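Threonine synthase (Brucella melitensis bv. 1, PDB 4F4F) probably catalyses the pyridoxal-phosphate-dependent conversion of O-phospho-L-homoserine and water to L-threonine and phosphate, the last step of threonine biosynthesis. Local coordinates at residues 283-291 / 305-316. Sequence-based numbering, arbitrary orientation.
With PLP (pyridoxal-5'-phosphate), chain C.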
loop_
_atom_site.group_PDB
_atom_site.type_symbol
_atom_site.label_atom_id
_atom_site.label_comp_id
_atom_site.label_asym_id
_atom_site.label_seq_id
_atom_site.Cartn_x
_atom_site.Cartn_y
_atom_site.Cartn_z
ATOM N N ILE A 283 -0.929 7.305 -13.137
ATOM C CA ILE A 283 -1.932 6.643 -12.336
ATOM C C ILE A 283 -2.691 5.713 -13.255
ATOM O O ILE A 283 -3.237 6.167 -14.276
ATOM C CB ILE A 283 -2.936 7.682 -11.733
ATOM C CG1 ILE A 283 -2.211 8.776 -10.898
ATOM C CG2 ILE A 283 -4.037 6.965 -10.963
ATOM C CD1 ILE A 283 -2.958 10.108 -10.758
ATOM N N ALA A 284 -2.772 4.435 -12.913
ATOM C CA ALA A 284 -3.534 3.483 -13.721
ATOM C C ALA A 284 -4.721 2.967 -12.892
ATOM O O ALA A 284 -4.535 2.440 -11.788
ATOM C CB ALA A 284 -2.646 2.318 -14.172
ATOM N N THR A 285 -5.934 3.128 -13.428
ATOM C CA THR A 285 -7.137 2.808 -12.694
ATOM C C THR A 285 -7.902 1.724 -13.461
ATOM O O THR A 285 -7.695 1.521 -14.664
ATOM C CB THR A 285 -8.077 4.041 -12.532
ATOM O OG1 THR A 285 -8.870 4.215 -13.738
ATOM C CG2 THR A 285 -7.257 5.311 -12.198
ATOM N N ASN A 286 -8.782 1.045 -12.743
ATOM C CA ASN A 286 -9.809 0.228 -13.353
ATOM C C ASN A 286 -11.055 1.076 -13.661
ATOM O O ASN A 286 -10.968 2.314 -13.663
ATOM C CB ASN A 286 -10.052 -1.087 -12.558
ATOM C CG ASN A 286 -10.737 -0.903 -11.200
ATOM O OD1 ASN A 286 -11.528 0.016 -10.977
ATOM N ND2 ASN A 286 -10.463 -1.845 -10.291
ATOM N N ASP A 287 -12.192 0.434 -13.970
ATOM C CA ASP A 287 -13.458 1.149 -14.234
ATOM C C ASP A 287 -13.870 2.128 -13.122
ATOM O O ASP A 287 -14.625 3.055 -13.357
ATOM C CB ASP A 287 -14.600 0.133 -14.465
ATOM C CG ASP A 287 -14.254 -0.889 -15.539
ATOM O OD1 ASP A 287 -14.441 -0.588 -16.721
ATOM O OD2 ASP A 287 -13.714 -1.956 -15.194
ATOM N N ASN A 288 -13.374 1.915 -11.912
ATOM C CA ASN A 288 -13.545 2.890 -10.835
ATOM C C ASN A 288 -12.469 3.957 -11.006
ATOM O O ASN A 288 -11.364 3.863 -10.472
ATOM C CB ASN A 288 -13.440 2.186 -9.493
ATOM C CG ASN A 288 -14.510 1.138 -9.331
ATOM O OD1 ASN A 288 -15.641 1.462 -9.009
ATOM N ND2 ASN A 288 -14.166 -0.122 -9.571
ATOM N N ASP A 289 -12.812 4.967 -11.784
ATOM C CA ASP A 289 -11.823 5.824 -12.399
ATOM C C ASP A 289 -11.887 7.263 -11.882
ATOM O O ASP A 289 -11.490 8.193 -12.600
ATOM C CB ASP A 289 -12.015 5.761 -13.918
ATOM C CG ASP A 289 -13.322 6.380 -14.392
ATOM O OD1 ASP A 289 -14.289 6.606 -13.613
ATOM O OD2 ASP A 289 -13.372 6.637 -15.606
ATOM N N ILE A 290 -12.318 7.434 -10.631
ATOM C CA ILE A 290 -12.368 8.763 -10.009
ATOM C C ILE A 290 -11.089 9.549 -10.248
ATOM O O ILE A 290 -11.143 10.713 -10.623
ATOM C CB ILE A 290 -12.723 8.708 -8.491
ATOM C CG1 ILE A 290 -13.096 10.119 -8.001
ATOM C CG2 ILE A 290 -11.617 8.068 -7.630
ATOM C CD1 ILE A 290 -13.685 10.093 -6.615
ATOM N N LEU A 291 -9.946 8.883 -10.123
ATOM C CA LEU A 291 -8.656 9.577 -10.271
ATOM C C LEU A 291 -8.412 9.988 -11.722
ATOM O O LEU A 291 -7.916 11.086 -11.988
ATOM C CB LEU A 291 -7.514 8.735 -9.738
ATOM C CG LEU A 291 -7.525 8.445 -8.217
ATOM C CD1 LEU A 291 -6.475 7.395 -7.852
ATOM C CD2 LEU A 291 -7.279 9.709 -7.405
ATOM N N VAL A 305 -19.578 2.060 -7.046
ATOM C CA VAL A 305 -18.415 1.185 -7.170
ATOM C C VAL A 305 -18.764 -0.001 -8.073
ATOM O O VAL A 305 -19.749 -0.678 -7.826
ATOM C CB VAL A 305 -17.991 0.670 -5.785
ATOM C CG1 VAL A 305 -16.833 -0.311 -5.897
ATOM C CG2 VAL A 305 -17.640 1.844 -4.884
ATOM N N ALA A 306 -17.995 -0.221 -9.136
ATOM C CA ALA A 306 -18.152 -1.420 -9.988
ATOM C C ALA A 306 -17.233 -2.538 -9.492
ATOM O O ALA A 306 -16.113 -2.287 -9.061
ATOM C CB ALA A 306 -17.842 -1.095 -11.448
ATOM N N GLN A 307 -17.721 -3.772 -9.503
ATOM C CA GLN A 307 -16.859 -4.915 -9.210
ATOM C C GLN A 307 -16.157 -5.236 -10.529
ATOM O O GLN A 307 -16.790 -5.254 -11.573
ATOM C CB GLN A 307 -17.628 -6.118 -8.681
ATOM C CG GLN A 307 -17.687 -6.200 -7.162
ATOM C CD GLN A 307 -18.498 -5.084 -6.539
ATOM O OE1 GLN A 307 -19.719 -4.995 -6.742
ATOM N NE2 GLN A 307 -17.831 -4.229 -5.762
ATOM N N THR A 308 -14.854 -5.446 -10.457
ATOM C CA THR A 308 -14.014 -5.651 -11.626
ATOM C C THR A 308 -13.154 -6.883 -11.368
ATOM O O THR A 308 -13.337 -7.568 -10.362
ATOM C CB THR A 308 -13.072 -4.440 -11.868
ATOM O OG1 THR A 308 -12.094 -4.378 -10.824
ATOM C CG2 THR A 308 -13.852 -3.086 -11.969
ATOM N N THR A 309 -12.205 -7.147 -12.263
ATOM C CA THR A 309 -11.239 -8.217 -12.086
ATOM C C THR A 309 -9.985 -7.742 -11.353
ATOM O O THR A 309 -9.078 -8.524 -11.124
ATOM C CB THR A 309 -10.850 -8.858 -13.443
ATOM O OG1 THR A 309 -10.482 -7.833 -14.374
ATOM C CG2 THR A 309 -12.064 -9.727 -14.032
ATOM N N SER A 310 -9.937 -6.464 -10.973
ATOM C CA SER A 310 -8.837 -5.942 -10.169
ATOM C C SER A 310 -9.397 -5.399 -8.840
ATOM O O SER A 310 -9.334 -4.179 -8.596
ATOM C CB SER A 310 -8.071 -4.862 -10.940
ATOM O OG SER A 310 -8.919 -3.956 -11.625
ATOM N N PRO A 311 -9.935 -6.299 -7.974
ATOM C CA PRO A 311 -10.690 -5.849 -6.793
ATOM C C PRO A 311 -9.923 -4.968 -5.810
ATOM O O PRO A 311 -10.540 -4.149 -5.128
ATOM C CB PRO A 311 -11.103 -7.162 -6.106
ATOM C CG PRO A 311 -10.075 -8.140 -6.533
ATOM C CD PRO A 311 -9.822 -7.766 -7.985
ATOM N N SER A 312 -8.599 -5.088 -5.736
ATOM C CA SER A 312 -7.837 -4.203 -4.820
ATOM C C SER A 312 -7.817 -2.724 -5.276
ATOM O O SER A 312 -7.373 -1.845 -4.549
ATOM C CB SER A 312 -6.406 -4.702 -4.627
ATOM O OG SER A 312 -6.393 -6.046 -4.137
ATOM N N MET A 313 -8.300 -2.463 -6.487
ATOM C CA MET A 313 -8.412 -1.115 -7.002
ATOM C C MET A 313 -9.878 -0.680 -7.150
ATOM O O MET A 313 -10.172 0.362 -7.726
ATOM C CB MET A 313 -7.648 -1.016 -8.331
ATOM C CG MET A 313 -6.146 -1.158 -8.168
ATOM S SD MET A 313 -5.323 -1.628 -9.713
ATOM C CE MET A 313 -5.924 -0.372 -10.848
ATOM N N ASP A 314 -10.792 -1.470 -6.603
ATOM C CA ASP A 314 -12.210 -1.138 -6.669
ATOM C C ASP A 314 -12.521 -0.118 -5.576
ATOM O O ASP A 314 -13.041 -0.464 -4.514
ATOM C CB ASP A 314 -13.066 -2.401 -6.546
ATOM C CG ASP A 314 -13.090 -3.242 -7.848
ATOM O OD1 ASP A 314 -12.571 -2.805 -8.896
ATOM O OD2 ASP A 314 -13.658 -4.359 -7.822
ATOM N N ILE A 315 -12.158 1.141 -5.844
ATOM C CA ILE A 315 -12.302 2.232 -4.867
ATOM C C ILE A 315 -13.378 3.209 -5.277
ATOM O O ILE A 315 -13.513 3.527 -6.471
ATOM C CB ILE A 315 -10.998 3.055 -4.677
ATOM C CG1 ILE A 315 -10.439 3.573 -6.033
ATOM C CG2 ILE A 315 -9.967 2.228 -3.928
ATOM C CD1 ILE A 315 -9.587 4.846 -5.946
ATOM N N GLN A 316 -14.118 3.707 -4.286
ATOM C CA GLN A 316 -15.038 4.835 -4.496
ATOM C C GLN A 316 -14.272 6.167 -4.368
ATOM O O GLN A 316 -14.433 7.078 -5.178
ATOM C CB GLN A 316 -16.192 4.780 -3.491
ATOM C CG GLN A 316 -17.248 5.825 -3.788
ATOM C CD GLN A 316 -18.590 5.505 -3.149
ATOM O OE1 GLN A 316 -18.723 5.481 -1.926
ATOM N NE2 GLN A 316 -19.586 5.261 -3.980
HETATM N N1 PLP C . -2.754 -3.542 -6.820
HETATM C C2 PLP C . -2.828 -4.518 -5.836
HETATM C C2A PLP C . -2.565 -5.987 -6.085
HETATM C C3 PLP C . -3.159 -4.117 -4.438
HETATM O O3 PLP C . -3.223 -5.084 -3.455
HETATM C C4 PLP C . -3.424 -2.653 -4.193
HETATM C C4A PLP C . -3.756 -2.111 -2.840
HETATM C C5 PLP C . -3.307 -1.692 -5.319
HETATM C C6 PLP C . -2.959 -2.213 -6.588
HETATM C C5A PLP C . -3.525 -0.188 -5.053
HETATM O O4P PLP C . -2.526 0.421 -4.133
HETATM P P PLP C . -2.608 1.930 -3.481
HETATM O O1P PLP C . -2.856 2.862 -4.657
HETATM O O2P PLP C . -3.772 1.839 -2.516
HETATM O O3P PLP C . -1.303 2.210 -2.766
HETATM O O HOH W 1 -9.470 1.880 -10.008
HETATM O O HOH W 2 -13.690 5.500 -8.725
#
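N286 and N288, in an Asx turn at the C-terminal end of strand 278-285, hold S310, D314 and A306 of the 305-316 loop, whose S312 and M313 line the cofactor pocket of this fold-type II PLP enzyme. N286 CG sits between the backbone N and the carbonyl carbon (chi1 70°), bringing the amide to the loop. N286 ND2 donates to S310 OG at 2.9 Å, the hydroxyl lying in the amide plane, and weakly to D314 OD1. N286 OD1 meanwhile takes both N288 N, in its own turn, and N288 ND2, which fixes the amide's rotation. The N288 amide grips the backbone of A306 twice: N288 OD1 receives A306 N on a lone pair at 2.9 Å, and ND2 gives a nearly straight bond (172°) to A306 O. Within the loop, D314 holds T308 with both carboxylate oxygens, OD1 accepting from T308 OG1 through its syn lone pair and OD2 from T308 N. T308 OG1 in turn closes an ST turn by accepting from S310 N. Water 1 accepts from N286 N and lies within 2.8 Å of both N288 O and M313 O, while water 2 joins I290 N to I315 O. I315 CD1 packs crosswise on I290 CG2 at 4.2 Å. The M313 chain bends at chi3 (53°), bringing M313 CE 3.3 Å from A284 O; its CG lies 3.7 Å from PLP C6.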